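Local coordinates for sterol regulatory element-binding protein cleavage-activating protein (Schizosaccharomyces pombe, PDB 4YHC) that escorts the transcription-factor precursor sre1, being required for its processing when sterol or oxygen is low, and carries a cytoplasmic WD40 domain, at residues Ile235-Arg240 / Ile287-Thr292; Val244-Leu249 / Glu253-Phe258; Phe277-Phe282 / Gln321-Asp326. The protein carries 9 engineered substitutions. All coordinates share one frame; numbering follows the deposited sequence.

Contact 1 (Ile235-Arg240 / Ile287-Thr292); sequences ILFLAR and ISFCFT
Phe237 lays the CE2 corner of its ring against the rim of the Phe289 ring, where CE2 meets Phe289 CE1 at 3.8 Å. Two further approaches bound the patch: Phe237 CD2 to Phe289 CE1 at 4.0 Å and Phe237 CE2 to Phe289 CZ at 4.1 Å. All three use the same few ring carbons, so the overlap is a small corner contact. The ring centroids are 5.8 Å apart and the planes are inclined at 73°. Phe237 CE2 arrives near the plane of Phe289, at its edge, but Phe289 CE1 lies obliquely to Phe237, so the pair satisfies neither a stack nor a strict T-shape. Each ring is swung out with CG opposite the carbonyl carbon and beside the backbone N (chi1 -69° for Phe237, -60° for Phe289). Both residues face the other strand, and this rotation sets their rings in the gap between strands whose nearest CA atoms, those of Phe237 and Phe289, are 10.2 Å apart. Strand 235-239 belongs to a four-stranded antiparallel sheet and strand 281-292 to the sheet that follows in the chain, so the contact joins two sheets of the WD40 domain through side chains, with no backbone pairing. Val270 touches both rings, Val244 and Met246 pack on Phe237, and Phe268 and Tyr304 meet Phe289, placing the pair within a larger aromatic and aliphatic cluster. With both residues buried, only 92 Å² covered and carbon alone in the contact, the chemistry implies cohesion by dispersion and exclusion of water, without a directional polar bond to fix the angle between the rings.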
loop_
_atom_site.group_PDB
_atom_site.type_symbol
_atom_site.label_atom_id
_atom_site.label_comp_id
_atom_site.label_asym_id
_atom_site.label_seq_id
_atom_site.Cartn_x
_atom_site.Cartn_y
_atom_site.Cartn_z
ATOM N N ILE A 235 0.978 2.387 14.926
ATOM C CA ILE A 235 -0.079 3.361 14.854
ATOM C C ILE A 235 -1.154 2.865 13.912
ATOM O O ILE A 235 -0.821 2.333 12.845
ATOM C CB ILE A 235 0.431 4.672 14.283
ATOM C CG1 ILE A 235 1.227 5.382 15.379
ATOM C CG2 ILE A 235 -0.728 5.593 13.903
ATOM C CD1 ILE A 235 1.994 6.537 14.848
ATOM N N LEU A 236 -2.402 3.076 14.312
ATOM C CA LEU A 236 -3.556 2.887 13.469
ATOM C C LEU A 236 -4.309 4.189 13.294
ATOM O O LEU A 236 -4.526 4.933 14.309
ATOM C CB LEU A 236 -4.483 1.884 14.133
ATOM C CG LEU A 236 -5.728 1.527 13.329
ATOM C CD1 LEU A 236 -6.045 0.070 13.349
ATOM C CD2 LEU A 236 -6.953 2.270 13.855
ATOM N N PHE A 237 -4.707 4.472 12.045
ATOM C CA PHE A 237 -5.489 5.675 11.717
ATOM C C PHE A 237 -6.937 5.165 11.513
ATOM O O PHE A 237 -7.167 4.210 10.754
ATOM C CB PHE A 237 -4.989 6.388 10.469
ATOM C CG PHE A 237 -3.662 7.050 10.621
ATOM C CD1 PHE A 237 -2.487 6.324 10.514
ATOM C CD2 PHE A 237 -3.571 8.401 10.850
ATOM C CE1 PHE A 237 -1.271 6.939 10.681
ATOM C CE2 PHE A 237 -2.389 8.992 11.013
ATOM C CZ PHE A 237 -1.234 8.283 10.894
ATOM N N LEU A 238 -7.911 5.754 12.215
ATOM C CA LEU A 238 -9.337 5.436 12.113
ATOM C C LEU A 238 -10.039 6.661 11.474
ATOM O O LEU A 238 -10.087 7.687 12.062
ATOM C CB LEU A 238 -9.908 5.183 13.491
ATOM C CG LEU A 238 -11.322 4.540 13.669
ATOM C CD1 LEU A 238 -12.314 5.495 14.283
ATOM C CD2 LEU A 238 -11.989 3.960 12.442
ATOM N N ALA A 239 -10.508 6.540 10.253
ATOM C CA ALA A 239 -11.146 7.583 9.521
ATOM C C ALA A 239 -12.649 7.495 9.776
ATOM O O ALA A 239 -13.209 6.428 9.821
ATOM C CB ALA A 239 -10.933 7.406 8.063
ATOM N N ARG A 240 -13.259 8.641 10.004
ATOM C CA ARG A 240 -14.713 8.722 10.305
ATOM C C ARG A 240 -15.163 9.913 9.444
ATOM O O ARG A 240 -14.603 10.102 8.316
ATOM C CB ARG A 240 -14.984 8.856 11.827
ATOM C CG ARG A 240 -14.109 9.848 12.574
ATOM C CD ARG A 240 -14.352 9.839 14.111
ATOM N NE ARG A 240 -13.369 10.695 14.752
ATOM C CZ ARG A 240 -13.264 12.017 14.622
ATOM N NH1 ARG A 240 -14.188 12.742 13.983
ATOM N NH2 ARG A 240 -12.206 12.637 15.144
ATOM N N ILE A 287 3.364 14.200 7.148
ATOM C CA ILE A 287 2.341 13.160 7.066
ATOM C C ILE A 287 1.458 13.563 5.908
ATOM O O ILE A 287 1.082 14.758 5.807
ATOM C CB ILE A 287 1.481 13.130 8.329
ATOM C CG1 ILE A 287 2.338 13.120 9.572
ATOM C CG2 ILE A 287 0.506 11.942 8.309
ATOM C CD1 ILE A 287 1.536 13.215 10.869
ATOM N N SER A 288 1.032 12.591 5.111
ATOM C CA SER A 288 0.144 12.833 3.949
ATOM C C SER A 288 -0.970 11.842 4.014
ATOM O O SER A 288 -0.740 10.605 4.282
ATOM C CB SER A 288 0.838 12.608 2.641
ATOM O OG SER A 288 1.920 13.463 2.414
ATOM N N PHE A 289 -2.181 12.347 3.745
ATOM C CA PHE A 289 -3.399 11.506 3.657
ATOM C C PHE A 289 -3.898 11.586 2.228
ATOM O O PHE A 289 -3.820 12.671 1.612
ATOM C CB PHE A 289 -4.561 11.994 4.535
ATOM C CG PHE A 289 -4.290 12.055 5.979
ATOM C CD1 PHE A 289 -3.510 11.085 6.618
ATOM C CD2 PHE A 289 -4.840 13.030 6.754
ATOM C CE1 PHE A 289 -3.264 11.127 7.987
ATOM C CE2 PHE A 289 -4.606 13.064 8.123
ATOM C CZ PHE A 289 -3.763 12.124 8.734
ATOM N N CYS A 290 -4.456 10.491 1.746
ATOM C CA CYS A 290 -5.145 10.414 0.478
ATOM C C CYS A 290 -6.486 9.813 0.748
ATOM O O CYS A 290 -6.601 8.824 1.437
ATOM C CB CYS A 290 -4.396 9.504 -0.525
ATOM S SG CYS A 290 -5.233 9.352 -2.124
ATOM N N PHE A 291 -7.512 10.394 0.160
ATOM C CA PHE A 291 -8.903 9.862 0.281
ATOM C C PHE A 291 -9.817 10.399 -0.837
ATOM O O PHE A 291 -9.432 11.306 -1.579
ATOM C CB PHE A 291 -9.470 10.129 1.685
ATOM C CG PHE A 291 -9.627 11.573 1.988
ATOM C CD1 PHE A 291 -8.617 12.303 2.569
ATOM C CD2 PHE A 291 -10.814 12.216 1.649
ATOM C CE1 PHE A 291 -8.801 13.644 2.863
ATOM C CE2 PHE A 291 -11.000 13.542 1.914
ATOM C CZ PHE A 291 -9.996 14.270 2.512
ATOM N N THR A 292 -10.961 9.747 -0.989
ATOM C CA THR A 292 -12.055 10.231 -1.822
ATOM C C THR A 292 -13.089 10.869 -0.962
ATOM O O THR A 292 -13.534 10.339 0.048
ATOM C CB THR A 292 -12.657 9.092 -2.631
ATOM O OG1 THR A 292 -11.598 8.547 -3.424
ATOM C CG2 THR A 292 -13.802 9.581 -3.592
#

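Contact 2 (Val244-Leu249 / Glu253-Phe258); sequences VDMIDL and ELLHSF
Met246 runs out from its strand between Leu255 and Phe258, crossing both at a slant. CG stands opposite the backbone N (chi1 -180°) and the chain bends at the sulfur, which brings CE to 3.8 Å from Leu255 CB and leaves SD beside the edge of the Phe258 ring, 5.4 Å from its centroid and 86° off the ring normal. This is a Met-aromatic contact made at the rim. One face of the Phe258 ring is covered by His256, and its other aromatic neighbours include Tyr304. On the face carrying Asp245 and Ile247, Ser257 OG donates to Asp245 OD1 at 2.5 Å, reaching the anti side of that oxygen and standing out of the carboxylate plane. Asn216 also bonds Ser257 OG and, through its backbone N, Asp245 OD2. Leu254 CD1 lies 3.6 Å from Asp245 CB, filling in beside the polar pair. At the turn end, Leu255 CD1 packs on Asp248 CB, while the carboxylate of Asp248 is held by Lys250 N, Asn316 and Gln320. The backbones slip by one residue just after Met246: Met246 N donates to His256 O at 2.9 Å, but Met246 O accepts from Leu255 N at 2.8 Å. Leu255 and His256 therefore both oppose Met246, the signature of a classic beta bulge, set in the hairpin that forms the third and fourth strands of a four-stranded antiparallel sheet, the blade pattern of a WD40 propeller.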
loop_
_atom_site.group_PDB
_atom_site.type_symbol
_atom_site.label_atom_id
_atom_site.label_comp_id
_atom_site.label_asym_id
_atom_site.label_seq_id
_atom_site.Cartn_x
_atom_site.Cartn_y
_atom_site.Cartn_z
ATOM N N VAL A 244 -9.840 12.011 11.344
ATOM C CA VAL A 244 -9.146 10.772 11.498
ATOM C C VAL A 244 -8.473 10.767 12.854
ATOM O O VAL A 244 -7.722 11.687 13.157
ATOM C CB VAL A 244 -8.051 10.562 10.454
ATOM C CG1 VAL A 244 -7.445 9.164 10.647
ATOM C CG2 VAL A 244 -8.613 10.639 9.054
ATOM N N ASP A 245 -8.720 9.703 13.627
ATOM C CA ASP A 245 -8.046 9.502 14.921
ATOM C C ASP A 245 -6.802 8.619 14.763
ATOM O O ASP A 245 -6.877 7.521 14.115
ATOM C CB ASP A 245 -9.014 8.864 15.876
ATOM C CG ASP A 245 -10.238 9.754 16.102
ATOM O OD1 ASP A 245 -10.103 10.992 16.145
ATOM O OD2 ASP A 245 -11.316 9.224 16.206
ATOM N N MET A 246 -5.685 9.131 15.320
ATOM C CA MET A 246 -4.374 8.519 15.195
ATOM C C MET A 246 -4.098 7.887 16.564
ATOM O O MET A 246 -4.042 8.588 17.558
ATOM C CB MET A 246 -3.320 9.512 14.786
ATOM C CG MET A 246 -1.932 8.829 14.656
ATOM S SD MET A 246 -0.689 9.905 14.021
ATOM C CE MET A 246 -0.180 10.608 15.596
ATOM N N ILE A 247 -4.043 6.553 16.606
ATOM C CA ILE A 247 -4.040 5.812 17.835
ATOM C C ILE A 247 -2.723 5.016 18.009
ATOM O O ILE A 247 -2.242 4.376 17.067
ATOM C CB ILE A 247 -5.196 4.868 17.802
ATOM C CG1 ILE A 247 -6.524 5.638 17.705
ATOM C CG2 ILE A 247 -5.149 3.906 18.953
ATOM C CD1 ILE A 247 -7.701 4.768 17.417
ATOM N N ASP A 248 -2.118 5.131 19.185
ATOM C CA ASP A 248 -0.924 4.333 19.588
ATOM C C ASP A 248 -1.374 2.971 20.047
ATOM O O ASP A 248 -2.048 2.798 21.080
ATOM C CB ASP A 248 -0.165 5.049 20.690
ATOM C CG ASP A 248 0.960 4.174 21.333
ATOM O OD1 ASP A 248 1.414 3.091 20.783
ATOM O OD2 ASP A 248 1.395 4.643 22.427
ATOM N N LEU A 249 -1.030 1.958 19.297
ATOM C CA LEU A 249 -1.534 0.635 19.644
ATOM C C LEU A 249 -0.676 -0.035 20.749
ATOM O O LEU A 249 -1.047 -1.041 21.284
ATOM C CB LEU A 249 -1.488 -0.234 18.388
ATOM C CG LEU A 249 -2.577 -0.419 17.356
ATOM C CD1 LEU A 249 -3.854 0.328 17.603
ATOM C CD2 LEU A 249 -2.070 -0.307 15.946
ATOM N N GLU A 253 -3.764 4.501 23.146
ATOM C CA GLU A 253 -3.781 5.907 23.487
ATOM C C GLU A 253 -4.075 6.726 22.244
ATOM O O GLU A 253 -3.396 6.592 21.231
ATOM C CB GLU A 253 -2.436 6.320 24.076
ATOM C CG GLU A 253 -2.439 7.689 24.725
ATOM C CD GLU A 253 -2.056 7.633 26.187
ATOM O OE1 GLU A 253 -1.773 8.699 26.768
ATOM O OE2 GLU A 253 -2.038 6.520 26.751
ATOM N N LEU A 254 -5.094 7.571 22.325
ATOM C CA LEU A 254 -5.399 8.456 21.256
ATOM C C LEU A 254 -4.342 9.529 21.193
ATOM O O LEU A 254 -4.155 10.278 22.127
ATOM C CB LEU A 254 -6.780 9.081 21.432
ATOM C CG LEU A 254 -7.121 10.118 20.337
ATOM C CD1 LEU A 254 -7.124 9.503 18.925
ATOM C CD2 LEU A 254 -8.458 10.786 20.601
ATOM N N LEU A 255 -3.641 9.673 20.077
ATOM C CA LEU A 255 -2.582 10.660 20.017
ATOM C C LEU A 255 -2.981 12.021 19.429
ATOM O O LEU A 255 -2.424 13.059 19.793
ATOM C CB LEU A 255 -1.448 10.091 19.127
ATOM C CG LEU A 255 -0.774 8.804 19.611
ATOM C CD1 LEU A 255 -0.164 8.001 18.470
ATOM C CD2 LEU A 255 0.360 9.202 20.505
ATOM N N HIS A 256 -3.855 11.995 18.393
ATOM C CA HIS A 256 -4.377 13.214 17.799
ATOM C C HIS A 256 -5.583 12.884 16.957
ATOM O O HIS A 256 -5.669 11.761 16.454
ATOM C CB HIS A 256 -3.340 13.809 16.907
ATOM C CG HIS A 256 -3.670 15.154 16.372
ATOM N ND1 HIS A 256 -3.817 16.258 17.182
ATOM C CD2 HIS A 256 -3.783 15.602 15.100
ATOM C CE1 HIS A 256 -4.002 17.323 16.437
ATOM N NE2 HIS A 256 -3.992 16.945 15.164
ATOM N N SER A 257 -6.461 13.881 16.772
ATOM C CA SER A 257 -7.561 13.822 15.832
ATOM C C SER A 257 -7.316 14.879 14.841
ATOM O O SER A 257 -7.120 16.043 15.194
ATOM C CB SER A 257 -8.903 14.034 16.518
ATOM O OG SER A 257 -9.064 12.938 17.389
ATOM N N PHE A 258 -7.177 14.463 13.596
ATOM C CA PHE A 258 -6.999 15.383 12.498
ATOM C C PHE A 258 -8.413 15.767 12.057
ATOM O O PHE A 258 -9.289 14.963 12.157
ATOM C CB PHE A 258 -6.255 14.713 11.304
ATOM C CG PHE A 258 -4.794 14.367 11.599
ATOM C CD1 PHE A 258 -4.469 13.244 12.303
ATOM C CD2 PHE A 258 -3.786 15.173 11.162
ATOM C CE1 PHE A 258 -3.139 12.896 12.548
ATOM C CE2 PHE A 258 -2.459 14.826 11.373
ATOM C CZ PHE A 258 -2.146 13.710 12.100
#

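Contact 3 (Phe277-Phe282 / Gln321-Asp326); sequences FVNGQF and QPNLVD
Asn279, at the tip of the type I' turn from Val278 to Gln281, presses its side-chain amide against Val325 and the end of Asn323. Here lies the close part of the contact. Asn279 OD1 sits 3.5 Å from Val325 CB, and the Asn279 and Val325 side chains run alongside one another, pointing opposite ways. CG2 of Val325 is modelled nearer still, but that methyl is also too close to Asn323 OD1, so its exact place is doubtful. Asn323 ND2 lies 3.3 Å from Asn279 OD1, yet the angle is poor and the amide planes are turned 63° apart, which leaves a polar proximity and not a hydrogen bond. Asn279 reaches across because CG points opposite its backbone N (chi1 -173°), directing the amide out of the hairpin tip. The turn, which closes the hairpin of strands 269-278 and 281-292, is firmer: Val278 N bonds Gln281 O and Gln281 N bonds Val278 O, both at 2.9 Å. The loose side is the rest of the 321-326 loop, which follows strand 311-317 and is exposed throughout, with Gln321 and Asp326 poorly ordered and Leu324 directed away from the hairpin. Within the loop, Asn323 OD1 accepts from Val325 N in what fits an Asx turn, though the placement of that oxygen is less sure. Replacing Asn279 by an alanine would probably leave Val325 without its amide cover and Asn323 ND2 without its polar neighbour. Such a contact, 123 Å² without a directional bond, rests on van der Waals and weak dipolar forces and may leave the loop considerable freedom.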
loop_
_atom_site.group_PDB
_atom_site.type_symbol
_atom_site.label_atom_id
_atom_site.label_comp_id
_atom_site.label_asym_id
_atom_site.label_seq_id
_atom_site.Cartn_x
_atom_site.Cartn_y
_atom_site.Cartn_z
ATOM N N PHE A 277 13.873 6.720 14.247
ATOM C CA PHE A 277 13.482 6.439 15.601
ATOM C C PHE A 277 14.655 6.886 16.455
ATOM O O PHE A 277 15.813 6.438 16.211
ATOM C CB PHE A 277 13.190 5.001 15.713
ATOM C CG PHE A 277 12.681 4.578 17.034
ATOM C CD1 PHE A 277 13.544 4.161 18.038
ATOM C CD2 PHE A 277 11.345 4.505 17.274
ATOM C CE1 PHE A 277 13.062 3.764 19.259
ATOM C CE2 PHE A 277 10.860 4.139 18.489
ATOM C CZ PHE A 277 11.739 3.713 19.479
ATOM N N VAL A 278 14.397 7.844 17.344
ATOM C CA VAL A 278 15.466 8.487 18.096
ATOM C C VAL A 278 14.968 8.644 19.543
ATOM O O VAL A 278 13.862 9.228 19.830
ATOM C CB VAL A 278 15.865 9.865 17.583
ATOM C CG1 VAL A 278 16.986 10.426 18.490
ATOM C CG2 VAL A 278 16.357 9.886 16.135
ATOM N N ASN A 279 15.745 8.040 20.441
ATOM C CA ASN A 279 15.432 8.050 21.866
ATOM C C ASN A 279 13.997 7.786 22.160
ATOM O O ASN A 279 13.339 8.581 22.871
ATOM C CB ASN A 279 15.818 9.423 22.442
ATOM C CG ASN A 279 15.698 9.496 23.957
ATOM O OD1 ASN A 279 15.620 8.477 24.666
ATOM N ND2 ASN A 279 15.662 10.736 24.472
ATOM N N GLY A 280 13.485 6.674 21.656
ATOM C CA GLY A 280 12.125 6.252 22.000
ATOM C C GLY A 280 11.020 6.948 21.214
ATOM O O GLY A 280 9.877 6.612 21.348
ATOM N N GLN A 281 11.405 7.796 20.291
ATOM C CA GLN A 281 10.478 8.619 19.486
ATOM C C GLN A 281 10.463 8.207 18.034
ATOM O O GLN A 281 11.509 8.249 17.360
ATOM C CB GLN A 281 10.942 10.086 19.468
ATOM C CG GLN A 281 10.931 10.719 20.835
ATOM C CD GLN A 281 11.374 12.139 20.847
ATOM O OE1 GLN A 281 11.903 12.686 19.871
ATOM N NE2 GLN A 281 11.207 12.745 21.987
ATOM N N PHE A 282 9.287 7.872 17.523
ATOM C CA PHE A 282 9.127 7.689 16.097
ATOM C C PHE A 282 8.920 9.047 15.456
ATOM O O PHE A 282 7.863 9.726 15.643
ATOM C CB PHE A 282 8.039 6.702 15.807
ATOM C CG PHE A 282 8.011 6.253 14.367
ATOM C CD1 PHE A 282 7.485 7.047 13.405
ATOM C CD2 PHE A 282 8.492 5.005 14.020
ATOM C CE1 PHE A 282 7.508 6.663 12.070
ATOM C CE2 PHE A 282 8.530 4.589 12.684
ATOM C CZ PHE A 282 8.057 5.448 11.714
ATOM N N GLN A 321 6.244 8.961 28.428
ATOM C CA GLN A 321 6.796 9.546 29.632
ATOM C C GLN A 321 7.979 10.376 29.158
ATOM O O GLN A 321 8.406 10.237 28.009
ATOM C CB GLN A 321 7.254 8.451 30.614
ATOM C CG GLN A 321 8.474 7.632 30.176
ATOM C CD GLN A 321 9.657 7.672 31.166
ATOM O OE1 GLN A 321 9.664 8.432 32.154
ATOM N NE2 GLN A 321 10.690 6.885 30.873
ATOM N N PRO A 322 8.499 11.262 30.015
ATOM C CA PRO A 322 9.702 12.028 29.639
ATOM C C PRO A 322 10.983 11.194 29.811
ATOM O O PRO A 322 10.969 10.209 30.525
ATOM C CB PRO A 322 9.672 13.226 30.579
ATOM C CG PRO A 322 8.812 12.821 31.725
ATOM C CD PRO A 322 7.829 11.798 31.214
ATOM N N ASN A 323 12.073 11.586 29.146
ATOM C CA ASN A 323 13.313 10.804 29.129
ATOM C C ASN A 323 14.555 11.642 28.778
ATOM O O ASN A 323 14.720 12.059 27.632
ATOM C CB ASN A 323 13.170 9.663 28.116
ATOM C CG ASN A 323 14.252 8.625 28.250
ATOM O OD1 ASN A 323 15.179 8.773 29.030
ATOM N ND2 ASN A 323 14.132 7.553 27.494
ATOM N N LEU A 324 15.453 11.823 29.749
ATOM C CA LEU A 324 16.608 12.708 29.591
ATOM C C LEU A 324 17.867 11.954 29.179
ATOM O O LEU A 324 18.994 12.397 29.436
ATOM C CB LEU A 324 16.851 13.502 30.874
ATOM C CG LEU A 324 15.639 14.210 31.468
ATOM C CD1 LEU A 324 16.102 14.925 32.733
ATOM C CD2 LEU A 324 15.025 15.194 30.498
ATOM N N VAL A 325 17.663 10.830 28.503
ATOM C CA VAL A 325 18.759 10.079 27.910
ATOM C C VAL A 325 19.618 11.083 27.177
ATOM O O VAL A 325 19.108 11.934 26.442
ATOM C CB VAL A 325 18.317 9.010 26.874
ATOM C CG1 VAL A 325 19.518 8.169 26.436
ATOM C CG2 VAL A 325 17.241 8.100 27.425
ATOM N N ASP A 326 20.908 11.000 27.423
ATOM C CA ASP A 326 21.874 11.796 26.738
ATOM C C ASP A 326 22.498 10.878 25.629
ATOM O O ASP A 326 23.556 10.289 25.829
ATOM C CB ASP A 326 22.884 12.248 27.783
ATOM C CG ASP A 326 24.035 13.030 27.215
ATOM O OD1 ASP A 326 24.029 13.345 25.995
ATOM O OD2 ASP A 326 24.953 13.324 28.025
#

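Contacts 1 and 2 are close neighbours, their centres 10 Å apart, and share one sheet: strands 235-239 and 243-248 lie side by side, with Leu238 N at 2.8 Å from Asp245 O, a probable hydrogen bond. Arg240 NH2 forms a salt bridge to Asp245 OD1 at 2.9 Å, and Phe258 of contact 2 meets Phe289 of contact 1 edge-to-face. Contact 3 stands apart on the surface, about 26 Å from contact 1 and 20 Å from contact 2 between centres; strand 281-292 nevertheless runs from its hairpin into contact 1. None of the three coincides with a known ligand or active site, but all fall in the region that, by similarity, interacts with sre1.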